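Local coordinates for protein S-adenosylmethionine decarboxylase proenzyme (Aquifex aeolicus, PDB 2III) that probably catalyses the decarboxylation of S-adenosylmethionine to S-adenosylmethioninamine, the propylamine donor for spermidine and spermine synthesis, at residues Leu7-Asp12 / Ser88-Ala93. Numbering follows the deposited sequence.
Sequences LHILAD and SKAYRA
Ile9 sets CG1 anti to its carbonyl carbon (chi1 -52°) and Tyr91 does the same with CG, and the methyl CD1 of Ile9 meets the phenol ring of Tyr91. The contact belongs to the two-layer alpha/beta sandwich of the prokaryotic S-adenosylmethionine decarboxylases: strand 3-14, inside an antiparallel sheet, packs against helix 87-101. Over residues 7-12 and 88-93 the two run nearly parallel, 15° apart, with axes 8.6 Å from each other. Leu7 and Ile9 alternate with His8 along the strand and face the helix, whereas His8 turns to the other side of the sheet, where it stacks on Tyr82. Ile9 and Leu7 are covered by the helix segment to the same extent. CD1 of Ile9 lies over one face of Tyr91, 4.1 Å from the ring centroid and 18° off the normal, a CH-pi contact shifted toward the CG-CD2 part of the rim. The same methyl rests on the helix backbone, 3.6 Å from Ala90 O, and approaches Ala90 CB at 3.9 Å, so one carbon bridges two successive helix residues. CD2 of Leu7 comes to the CE1-CZ part of the Tyr91 ring, the two side chains crossing at about a right angle; their modelled separation is doubtful. The small Ala90 points its methyl at the sheet and also packs on Val81 and Thr83 of the adjoining strand 76-84, while Leu7 and Tyr91 both touch Val110 of strand 105-116. The side-chain contacts are van der Waals and CH-pi, and Leu7 lies about 8 Å, side chain to side chain, from Cys84, the predicted catalytic proton donor. Leu7 O is 4.3 Å from Ala90 CB.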
loop_
_atom_site.group_PDB
_atom_site.type_symbol
_atom_site.label_atom_id
_atom_site.label_comp_id
_atom_site.label_asym_id
_atom_site.label_seq_id
_atom_site.Cartn_x
_atom_site.Cartn_y
_atom_site.Cartn_z
ATOM N N LEU A 7 -7.459 7.739 5.363
ATOM C CA LEU A 7 -6.460 7.689 6.414
ATOM C C LEU A 7 -5.611 6.455 6.138
ATOM O O LEU A 7 -6.130 5.354 5.945
ATOM C CB LEU A 7 -7.125 7.574 7.781
ATOM C CG LEU A 7 -6.186 7.848 8.952
ATOM C CD1 LEU A 7 -5.881 9.336 9.031
ATOM C CD2 LEU A 7 -6.837 7.395 10.220
ATOM N N HIS A 8 -4.301 6.649 6.124
ATOM C CA HIS A 8 -3.368 5.579 5.824
ATOM C C HIS A 8 -2.395 5.394 6.977
ATOM O O HIS A 8 -1.638 6.300 7.325
ATOM C CB HIS A 8 -2.622 5.938 4.526
ATOM C CG HIS A 8 -1.677 4.888 4.034
ATOM N ND1 HIS A 8 -1.057 4.976 2.805
ATOM C CD2 HIS A 8 -1.219 3.747 4.605
ATOM C CE1 HIS A 8 -0.260 3.936 2.639
ATOM N NE2 HIS A 8 -0.338 3.175 3.715
ATOM N N ILE A 9 -2.436 4.213 7.576
ATOM C CA ILE A 9 -1.549 3.872 8.670
ATOM C C ILE A 9 -0.554 2.821 8.184
ATOM O O ILE A 9 -0.940 1.806 7.600
ATOM C CB ILE A 9 -2.304 3.239 9.852
ATOM C CG1 ILE A 9 -3.489 4.106 10.270
ATOM C CG2 ILE A 9 -1.347 3.054 11.030
ATOM C CD1 ILE A 9 -4.424 3.400 11.250
ATOM N N LEU A 10 0.728 3.066 8.410
ATOM C CA LEU A 10 1.726 2.083 8.035
ATOM C C LEU A 10 2.593 1.839 9.256
ATOM O O LEU A 10 2.888 2.761 10.015
ATOM C CB LEU A 10 2.564 2.551 6.835
ATOM C CG LEU A 10 2.970 4.007 6.621
ATOM C CD1 LEU A 10 3.909 4.088 5.430
ATOM C CD2 LEU A 10 1.742 4.862 6.361
ATOM N N ALA A 11 2.970 0.585 9.468
ATOM C CA ALA A 11 3.790 0.238 10.613
ATOM C C ALA A 11 4.762 -0.867 10.276
ATOM O O ALA A 11 4.449 -1.764 9.496
ATOM C CB ALA A 11 2.904 -0.202 11.763
ATOM N N ASP A 12 5.952 -0.787 10.855
ATOM C CA ASP A 12 6.947 -1.825 10.666
ATOM C C ASP A 12 6.988 -2.508 12.031
ATOM O O ASP A 12 7.306 -1.881 13.043
ATOM C CB ASP A 12 8.303 -1.219 10.297
ATOM C CG ASP A 12 8.246 -0.402 9.015
ATOM O OD1 ASP A 12 7.313 -0.608 8.203
ATOM O OD2 ASP A 12 9.145 0.442 8.815
ATOM N N SER A 88 -11.840 5.352 12.109
ATOM C CA SER A 88 -11.859 4.401 13.207
ATOM C C SER A 88 -11.692 2.962 12.734
ATOM O O SER A 88 -11.213 2.111 13.478
ATOM C CB SER A 88 -13.151 4.542 14.029
ATOM O OG SER A 88 -14.278 4.044 13.335
ATOM N N LYS A 89 -12.088 2.686 11.498
ATOM C CA LYS A 89 -11.954 1.340 10.960
ATOM C C LYS A 89 -10.481 1.063 10.654
ATOM O O LYS A 89 -9.985 -0.039 10.896
ATOM C CB LYS A 89 -12.801 1.166 9.692
ATOM C CG LYS A 89 -14.301 1.239 9.985
ATOM C CD LYS A 89 -15.158 0.688 8.860
ATOM C CE LYS A 89 -16.618 0.569 9.314
ATOM N NZ LYS A 89 -17.450 -0.196 8.337
ATOM N N ALA A 90 -9.776 2.059 10.125
ATOM C CA ALA A 90 -8.355 1.879 9.839
ATOM C C ALA A 90 -7.639 1.578 11.155
ATOM O O ALA A 90 -6.821 0.660 11.239
ATOM C CB ALA A 90 -7.775 3.138 9.204
ATOM N N TYR A 91 -7.956 2.349 12.187
ATOM C CA TYR A 91 -7.314 2.150 13.475
ATOM C C TYR A 91 -7.630 0.785 14.069
ATOM O O TYR A 91 -6.743 0.107 14.584
ATOM C CB TYR A 91 -7.708 3.252 14.453
ATOM C CG TYR A 91 -7.060 4.587 14.157
ATOM C CD1 TYR A 91 -7.727 5.559 13.416
ATOM C CD2 TYR A 91 -5.780 4.880 14.627
ATOM C CE1 TYR A 91 -7.140 6.791 13.159
ATOM C CE2 TYR A 91 -5.184 6.106 14.366
ATOM C CZ TYR A 91 -5.868 7.059 13.635
ATOM O OH TYR A 91 -5.284 8.287 13.397
ATOM N N ARG A 92 -8.886 0.367 13.989
ATOM C CA ARG A 92 -9.280 -0.940 14.518
ATOM C C ARG A 92 -8.541 -2.064 13.781
ATOM O O ARG A 92 -8.046 -3.004 14.400
ATOM C CB ARG A 92 -10.796 -1.123 14.373
ATOM C CG ARG A 92 -11.614 -0.182 15.252
ATOM C CD ARG A 92 -13.103 -0.409 15.071
ATOM N NE ARG A 92 -13.518 -1.755 15.466
ATOM C CZ ARG A 92 -13.409 -2.248 16.697
ATOM N NH1 ARG A 92 -13.815 -3.484 16.960
ATOM N NH2 ARG A 92 -12.891 -1.508 17.669
ATOM N N ALA A 93 -8.457 -1.954 12.457
ATOM C CA ALA A 93 -7.776 -2.965 11.661
ATOM C C ALA A 93 -6.318 -3.081 12.076
ATOM O O ALA A 93 -5.802 -4.187 12.226
ATOM C CB ALA A 93 -7.872 -2.628 10.179
#